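Local coordinates for Alr4995 protein (Nostoc sp., PDB 6LRG) that probably acts as an arginine dihydrolase that converts arginine to ornithine, ammonia and carbon dioxide, and probably carries a second, NAD-binding ornithine-processing activity, at residues 19-24 with 87-92. Sequence-based numbering, arbitrary orientation.
Sequences YVINPW and HKERQG. With ORN (L-ornithine), chain E.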
# COMPACT_ATOMS: atom_id res chain seq x y z
N TYR B 19 -8.85 -30.31 34.08
CA TYR B 19 -7.67 -29.70 33.49
C TYR B 19 -7.94 -29.42 32.01
O TYR B 19 -9.05 -29.66 31.53
CB TYR B 19 -6.44 -30.60 33.67
CG TYR B 19 -6.73 -32.06 33.37
CD1 TYR B 19 -6.77 -32.53 32.06
CD2 TYR B 19 -7.00 -32.96 34.39
CE1 TYR B 19 -7.05 -33.85 31.79
CE2 TYR B 19 -7.29 -34.28 34.13
CZ TYR B 19 -7.31 -34.72 32.83
OH TYR B 19 -7.59 -36.03 32.55
N VAL B 20 -6.92 -28.92 31.30
CA VAL B 20 -7.03 -28.59 29.87
C VAL B 20 -5.83 -29.16 29.09
O VAL B 20 -4.67 -28.81 29.34
CB VAL B 20 -7.11 -27.05 29.64
CG1 VAL B 20 -7.45 -26.75 28.18
CG2 VAL B 20 -8.14 -26.41 30.57
N ILE B 21 -6.11 -30.07 28.15
CA ILE B 21 -5.04 -30.69 27.38
C ILE B 21 -5.42 -30.78 25.90
O ILE B 21 -4.63 -31.23 25.08
CB ILE B 21 -4.67 -32.10 27.90
CG1 ILE B 21 -5.88 -33.02 27.95
CG2 ILE B 21 -4.02 -32.03 29.28
CD1 ILE B 21 -5.53 -34.42 28.41
N ASN B 22 -6.63 -30.35 25.58
CA ASN B 22 -6.99 -30.11 24.19
C ASN B 22 -7.91 -28.88 24.12
O ASN B 22 -8.51 -28.52 25.13
CB ASN B 22 -7.65 -31.35 23.58
CG ASN B 22 -9.08 -31.52 24.03
OD1 ASN B 22 -9.98 -30.90 23.48
ND2 ASN B 22 -9.28 -32.38 25.02
N PRO B 23 -8.00 -28.23 22.95
CA PRO B 23 -8.67 -26.92 22.90
C PRO B 23 -10.14 -26.92 23.35
O PRO B 23 -10.61 -25.91 23.86
CB PRO B 23 -8.56 -26.52 21.41
CG PRO B 23 -8.28 -27.80 20.68
CD PRO B 23 -7.46 -28.62 21.63
N TRP B 24 -10.85 -28.03 23.17
CA TRP B 24 -12.25 -28.08 23.55
C TRP B 24 -12.44 -27.93 25.05
O TRP B 24 -13.47 -27.44 25.51
CB TRP B 24 -12.89 -29.37 23.08
CG TRP B 24 -12.77 -29.58 21.62
CD1 TRP B 24 -11.70 -30.11 20.96
CD2 TRP B 24 -13.75 -29.29 20.62
NE1 TRP B 24 -11.96 -30.16 19.61
CE2 TRP B 24 -13.21 -29.66 19.38
CE3 TRP B 24 -15.04 -28.74 20.67
CZ2 TRP B 24 -13.92 -29.50 18.18
CZ3 TRP B 24 -15.73 -28.58 19.48
CH2 TRP B 24 -15.17 -28.96 18.26
N HIS B 87 0.38 -36.35 27.70
CA HIS B 87 0.17 -35.57 28.92
C HIS B 87 0.08 -36.44 30.15
O HIS B 87 -0.65 -37.42 30.15
CB HIS B 87 -1.11 -34.75 28.81
CG HIS B 87 -1.15 -33.85 27.62
ND1 HIS B 87 -0.55 -32.61 27.61
CD2 HIS B 87 -1.71 -34.02 26.40
CE1 HIS B 87 -0.74 -32.05 26.43
NE2 HIS B 87 -1.44 -32.88 25.68
N LYS B 88 0.79 -36.05 31.20
CA LYS B 88 0.75 -36.79 32.46
C LYS B 88 -0.61 -36.81 33.15
O LYS B 88 -0.82 -37.63 34.05
CB LYS B 88 1.80 -36.23 33.43
CG LYS B 88 3.12 -36.97 33.27
CD LYS B 88 4.39 -36.11 33.32
CE LYS B 88 5.60 -36.99 32.95
NZ LYS B 88 6.76 -36.84 33.89
N GLU B 89 -1.54 -35.96 32.73
CA GLU B 89 -2.88 -35.96 33.31
C GLU B 89 -3.62 -37.27 33.03
O GLU B 89 -4.64 -37.59 33.65
CB GLU B 89 -3.73 -34.81 32.77
CG GLU B 89 -3.39 -33.44 33.32
CD GLU B 89 -2.11 -32.88 32.75
OE1 GLU B 89 -1.66 -33.39 31.70
OE2 GLU B 89 -1.55 -31.93 33.36
N ARG B 90 -3.13 -38.02 32.04
CA ARG B 90 -3.81 -39.22 31.62
C ARG B 90 -2.95 -40.46 31.80
O ARG B 90 -3.45 -41.57 31.72
CB ARG B 90 -4.25 -39.09 30.16
CG ARG B 90 -5.44 -38.17 29.98
CD ARG B 90 -6.17 -38.43 28.67
NE ARG B 90 -6.85 -39.72 28.66
CZ ARG B 90 -7.65 -40.13 27.68
NH1 ARG B 90 -7.86 -39.34 26.64
NH2 ARG B 90 -8.23 -41.33 27.74
N GLN B 91 -1.66 -40.26 32.06
CA GLN B 91 -0.74 -41.38 32.19
C GLN B 91 -1.14 -42.35 33.29
O GLN B 91 -0.86 -43.54 33.20
CB GLN B 91 0.68 -40.88 32.40
CG GLN B 91 1.30 -40.30 31.12
CD GLN B 91 2.68 -39.70 31.33
OE1 GLN B 91 3.32 -39.92 32.35
NE2 GLN B 91 3.14 -38.94 30.34
N GLY B 92 -1.83 -41.86 34.32
CA GLY B 92 -2.26 -42.71 35.40
C GLY B 92 -3.36 -43.67 34.99
O GLY B 92 -3.66 -44.64 35.71
N ORN E . -9.67 -35.30 27.47
CA ORN E . -9.29 -36.35 26.57
CB ORN E . -10.28 -36.48 25.44
CG ORN E . -9.88 -37.63 24.54
CD ORN E . -10.99 -37.93 23.55
NE ORN E . -10.47 -38.63 22.42
C ORN E . -7.91 -36.04 26.05
O ORN E . -7.08 -36.95 25.79
OXT ORN E . -7.58 -34.83 25.89
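Tyr19 and Ile21 both hold their first side-chain branch between the backbone N and carbonyl carbon (chi1 44° and 56°). This turns the phenol ring onto Glu89; in Ile21 it points CG1 to the ligand and leaves CG2 by His87 and Glu89. The contact forms one wall of the ornithine pocket in the N-terminal domain, which probably has the alpha/beta-propeller (pentein) fold of the guanidino-group-modifying enzymes. Glu89 CB lies over the Tyr19 ring in a CH-pi contact, 3.6 Å from its centroid and 13° off the normal. Ile21 CB sits over the His87 ring centre, 3.9 Å from the centroid, while Ile21 CG2 approaches Glu89 OE1. The phenol OH is hydrogen-bonded to Asp65, which also binds ornithine. An alanine in place of Tyr19 is likely to leave Glu89 CB without its aromatic cover and Asp65 without this hydroxyl partner. Two side chains grip the ligand carboxylate, one from each segment. Asn22 ND2 donates to ornithine OXT at 3.1 Å. Arg90 NE is held by a salt bridge to Glu93. Arg90 NH1 donates a hydrogen bond to ornithine O, which lies in the guanidinium plane, at 2.7 Å.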